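Local coordinates for protein proteasome accessory factor B/C (PafBC) (Paenarthrobacter aurescens, PDB 6SJ9) that regulates transcription in the bacterial DNA damage response, probably binding DNA through its winged helix-turn-helix modules while its WYL domains probably sense a signal, at residues R424-E427 with E428-A431; E643-S646 with L647-T651. All coordinates share one frame; numbering follows the deposited sequence.

Both interactions are helix starts that follow directly on a strand, and they come in series along the chain. Interaction 1 (424-431) leads from strand 421-424 into helix 427-441, in the PafC helix-turn-helix domain. Interaction 2 (643-651) leads from strand 639-643, an outer strand of a four-stranded antiparallel sheet, into helix 645-659 of the second WCX domain. Their centres are 38 Å apart and their nearest atoms about 29 Å, so they do not touch. The two starts are built differently: a reciprocal capping box of Ser-426 and Glu-429 in one, and in the other a proline N-cap, Pro-644, followed by Glu-645, whose carboxylate reaches Arg-648 and Gln-649. They thus mark separate modules of this multidomain regulator.

Interaction 1: residues R424-E427 with E428-A431; sequences RFSE and EEAA
Ser-426 and Glu-429 face each other across the first turn of helix 427-441 and exchange two bonds. The serine OG accepts from Glu-429 N (3.2 Å), nearly straight. In return, Glu-429 OE1 accepts from Ser-426 N at 3.0 Å, with an angle of 169° at the hydrogen. That amide meets the carboxylate from above its plane, 39° out of it. OG of Ser-426 lies between its own N and carbonyl carbon and is thereby directed at the helix, while Glu-429 CG stands beside its own backbone N (chi1 -68°) and the extended chain beyond it carries the carboxylate past OG to Ser-426 N. Phe-425 meets the same glutamate at about a right angle: its ring edge, through CD1, lies 4.1 Å from Glu-429 CB, and the ring and carboxylate planes are nearly perpendicular. Phe-425 CB also packs on the methyl of Ala-430, CB to CB 4.2 Å, and both residues touch Leu-465 of helix 457-469. Behind the cap, Ala-430 N and Ala-431 N bond to Ser-426 O and Glu-427 O as the regular helical ladder begins. With Ser-426 at the N-cap and Glu-429 three residues on, this is a capping box at the start of an alpha-helix.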
loop_
_atom_site.group_PDB
_atom_site.type_symbol
_atom_site.label_atom_id
_atom_site.label_comp_id
_atom_site.label_asym_id
_atom_site.label_seq_id
_atom_site.Cartn_x
_atom_site.Cartn_y
_atom_site.Cartn_z
ATOM N N ARG A 424 9.075 11.775 -10.826
ATOM C CA ARG A 424 8.288 12.979 -10.786
ATOM C C ARG A 424 7.045 12.656 -9.983
ATOM O O ARG A 424 6.428 11.617 -10.202
ATOM C CB ARG A 424 7.923 13.460 -12.185
ATOM C CG ARG A 424 7.002 14.670 -12.179
ATOM C CD ARG A 424 7.040 15.425 -13.496
ATOM N NE ARG A 424 8.414 15.774 -13.832
ATOM C CZ ARG A 424 8.760 16.628 -14.808
ATOM N NH1 ARG A 424 10.041 16.887 -15.063
ATOM N NH2 ARG A 424 7.824 17.231 -15.529
ATOM N N PHE A 425 6.688 13.527 -9.060
ATOM C CA PHE A 425 5.440 13.426 -8.331
ATOM C C PHE A 425 4.657 14.698 -8.569
ATOM O O PHE A 425 5.212 15.790 -8.493
ATOM C CB PHE A 425 5.658 13.236 -6.827
ATOM C CG PHE A 425 6.318 11.931 -6.458
ATOM C CD1 PHE A 425 5.579 10.762 -6.349
ATOM C CD2 PHE A 425 7.667 11.877 -6.210
ATOM C CE1 PHE A 425 6.192 9.532 -5.986
ATOM C CE2 PHE A 425 8.289 10.677 -5.847
ATOM C CZ PHE A 425 7.556 9.512 -5.729
ATOM N N SER A 426 3.362 14.562 -8.797
ATOM C CA SER A 426 2.505 15.732 -8.720
ATOM C C SER A 426 2.343 16.171 -7.253
ATOM O O SER A 426 2.690 15.446 -6.297
ATOM C CB SER A 426 1.131 15.408 -9.300
ATOM O OG SER A 426 0.529 14.319 -8.561
ATOM N N GLU A 427 1.749 17.353 -7.082
ATOM C CA GLU A 427 1.457 17.846 -5.751
ATOM C C GLU A 427 0.613 16.840 -4.974
ATOM O O GLU A 427 0.929 16.507 -3.826
ATOM C CB GLU A 427 0.772 19.210 -5.842
ATOM C CG GLU A 427 0.462 19.805 -4.468
ATOM C CD GLU A 427 -0.095 21.216 -4.528
ATOM O OE1 GLU A 427 -0.053 21.837 -5.592
ATOM O OE2 GLU A 427 -0.580 21.716 -3.506
ATOM N N GLU A 428 -0.413 16.277 -5.623
ATOM C CA GLU A 428 -1.350 15.375 -4.955
ATOM C C GLU A 428 -0.687 14.064 -4.554
ATOM O O GLU A 428 -0.926 13.560 -3.454
ATOM C CB GLU A 428 -2.552 15.119 -5.866
ATOM C CG GLU A 428 -3.480 16.357 -6.086
ATOM C CD GLU A 428 -2.902 17.483 -7.011
ATOM O OE1 GLU A 428 -1.862 17.284 -7.699
ATOM O OE2 GLU A 428 -3.516 18.589 -7.033
ATOM N N GLU A 429 0.106 13.484 -5.455
ATOM C CA GLU A 429 0.840 12.249 -5.159
ATOM C C GLU A 429 1.858 12.433 -4.031
ATOM O O GLU A 429 1.997 11.558 -3.173
ATOM C CB GLU A 429 1.566 11.750 -6.423
ATOM C CG GLU A 429 0.607 11.257 -7.534
ATOM C CD GLU A 429 1.254 11.238 -8.948
ATOM O OE1 GLU A 429 2.394 11.762 -9.152
ATOM O OE2 GLU A 429 0.612 10.640 -9.840
ATOM N N ALA A 430 2.590 13.552 -4.038
ATOM C CA ALA A 430 3.546 13.835 -2.968
ATOM C C ALA A 430 2.829 14.019 -1.630
ATOM O O ALA A 430 3.274 13.488 -0.610
ATOM C CB ALA A 430 4.369 15.081 -3.305
ATOM N N ALA A 431 1.706 14.753 -1.624
ATOM C CA ALA A 431 0.967 14.957 -0.388
ATOM C C ALA A 431 0.442 13.638 0.147
ATOM O O ALA A 431 0.516 13.379 1.358
ATOM C CB ALA A 431 -0.209 15.932 -0.579
#

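Interaction 2: residues E643-S646 with L647-T651; sequences EPES and LRQET
Pro-644 and Leu-647 meet through their apolar sides at the start of helix 645-659, the proline CG lying 3.8 Å from Leu-647 CG and also close to CD1. The peptide bond before Pro-644 is cis, and the proline occupies the N-cap position. Its side chain offers no acceptor for a capping bond. Pro-644 O accepts from Arg-648 N at 3.1 Å, in the carbonyl plane, as the first bond of the helix.

Glu-645 carries most of the polar contact. Its CG is anti to the backbone N (chi1 180°), and a bend at chi2, 65°, brings the carboxylate back over the first turn. OE2 takes the amide of Gln-649 on its anti lone pair, NE2 to OE2 2.7 Å, although the bond is bent to 142° and the acceptor sits out of the amide plane. The carboxylate and amide planes are almost perpendicular. OE1 turns to Arg-648, lying at the edge of the guanidinium in a long salt bridge, 3.8 Å from NH1. The main acidic partner of Arg-648 is Asp-322, which bridges to NE; Glu-645 is a weaker second one at NH1. The carbonyl of Glu-645 meanwhile receives Gln-649 N.

Ser-646 O accepts from Glu-650 N at 3.0 Å.

Strand 639-643 leads directly into this turn. On its inner side, Leu-647 packs on Leu-628 of helix 627-634 and on Val-586 and Val-588 of strand 586-592, while Arg-648 and Thr-651 rest on Ile-641 of strand 639-643.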
loop_
_atom_site.group_PDB
_atom_site.type_symbol
_atom_site.label_atom_id
_atom_site.label_comp_id
_atom_site.label_asym_id
_atom_site.label_seq_id
_atom_site.Cartn_x
_atom_site.Cartn_y
_atom_site.Cartn_z
ATOM N N GLU A 643 -21.924 -15.575 1.990
ATOM C CA GLU A 643 -22.840 -14.880 2.887
ATOM C C GLU A 643 -22.308 -13.490 3.150
ATOM O O GLU A 643 -21.092 -13.311 3.282
ATOM C CB GLU A 643 -22.996 -15.605 4.231
ATOM C CG GLU A 643 -23.736 -16.899 4.178
ATOM C CD GLU A 643 -23.961 -17.471 5.568
ATOM O OE1 GLU A 643 -23.469 -16.856 6.550
ATOM O OE2 GLU A 643 -24.688 -18.492 5.674
ATOM N N PRO A 644 -23.182 -12.511 3.331
ATOM C CA PRO A 644 -24.633 -12.677 3.310
ATOM C C PRO A 644 -25.192 -12.706 1.893
ATOM O O PRO A 644 -24.541 -12.241 0.960
ATOM C CB PRO A 644 -25.119 -11.462 4.089
ATOM C CG PRO A 644 -24.054 -10.422 3.844
ATOM C CD PRO A 644 -22.782 -11.197 3.857
ATOM N N GLU A 645 -26.376 -13.317 1.751
ATOM C CA GLU A 645 -26.966 -13.571 0.440
ATOM C C GLU A 645 -27.192 -12.280 -0.346
ATOM O O GLU A 645 -27.041 -12.252 -1.576
ATOM C CB GLU A 645 -28.292 -14.333 0.606
ATOM C CG GLU A 645 -28.987 -14.635 -0.705
ATOM C CD GLU A 645 -28.205 -15.585 -1.618
ATOM O OE1 GLU A 645 -27.278 -16.283 -1.146
ATOM O OE2 GLU A 645 -28.500 -15.610 -2.836
ATOM N N SER A 646 -27.609 -11.218 0.336
ATOM C CA SER A 646 -27.845 -9.963 -0.359
ATOM C C SER A 646 -26.587 -9.526 -1.110
ATOM O O SER A 646 -26.621 -9.313 -2.333
ATOM C CB SER A 646 -28.303 -8.907 0.652
ATOM O OG SER A 646 -27.401 -8.861 1.747
ATOM N N LEU A 647 -25.441 -9.507 -0.412
ATOM C CA LEU A 647 -24.190 -9.085 -1.037
ATOM C C LEU A 647 -23.772 -10.030 -2.148
ATOM O O LEU A 647 -23.289 -9.578 -3.192
ATOM C CB LEU A 647 -23.081 -8.992 0.018
ATOM C CG LEU A 647 -23.225 -7.898 1.073
ATOM C CD1 LEU A 647 -21.966 -7.747 1.873
ATOM C CD2 LEU A 647 -23.528 -6.594 0.371
ATOM N N ARG A 648 -24.026 -11.337 -1.991
ATOM C CA ARG A 648 -23.637 -12.277 -3.044
ATOM C C ARG A 648 -24.329 -11.979 -4.369
ATOM O O ARG A 648 -23.693 -12.008 -5.434
ATOM C CB ARG A 648 -23.937 -13.717 -2.622
ATOM C CG ARG A 648 -23.726 -14.714 -3.748
ATOM C CD ARG A 648 -24.354 -16.054 -3.438
ATOM N NE ARG A 648 -24.175 -17.025 -4.513
ATOM C CZ ARG A 648 -24.693 -18.253 -4.505
ATOM N NH1 ARG A 648 -25.422 -18.661 -3.476
ATOM N NH2 ARG A 648 -24.480 -19.078 -5.524
ATOM N N GLN A 649 -25.651 -11.763 -4.327
ATOM C CA GLN A 649 -26.415 -11.519 -5.552
ATOM C C GLN A 649 -26.117 -10.142 -6.125
ATOM O O GLN A 649 -26.068 -9.967 -7.351
ATOM C CB GLN A 649 -27.914 -11.669 -5.283
ATOM C CG GLN A 649 -28.313 -13.069 -4.877
ATOM C CD GLN A 649 -29.818 -13.289 -4.934
ATOM O OE1 GLN A 649 -30.579 -12.395 -5.324
ATOM N NE2 GLN A 649 -30.255 -14.483 -4.541
ATOM N N GLU A 650 -25.897 -9.163 -5.246
ATOM C CA GLU A 650 -25.530 -7.832 -5.700
ATOM C C GLU A 650 -24.204 -7.865 -6.462
ATOM O O GLU A 650 -24.010 -7.082 -7.399
ATOM C CB GLU A 650 -25.458 -6.904 -4.491
ATOM C CG GLU A 650 -25.401 -5.427 -4.807
ATOM C CD GLU A 650 -25.277 -4.570 -3.548
ATOM O OE1 GLU A 650 -25.624 -5.052 -2.440
ATOM O OE2 GLU A 650 -24.855 -3.399 -3.671
ATOM N N THR A 651 -23.279 -8.751 -6.053
ATOM C CA THR A 651 -22.021 -8.957 -6.776
ATOM C C THR A 651 -22.240 -9.738 -8.074
ATOM O O THR A 651 -21.624 -9.434 -9.103
ATOM C CB THR A 651 -21.011 -9.680 -5.873
ATOM O OG1 THR A 651 -20.430 -8.738 -4.966
ATOM C CG2 THR A 651 -19.891 -10.342 -6.691
#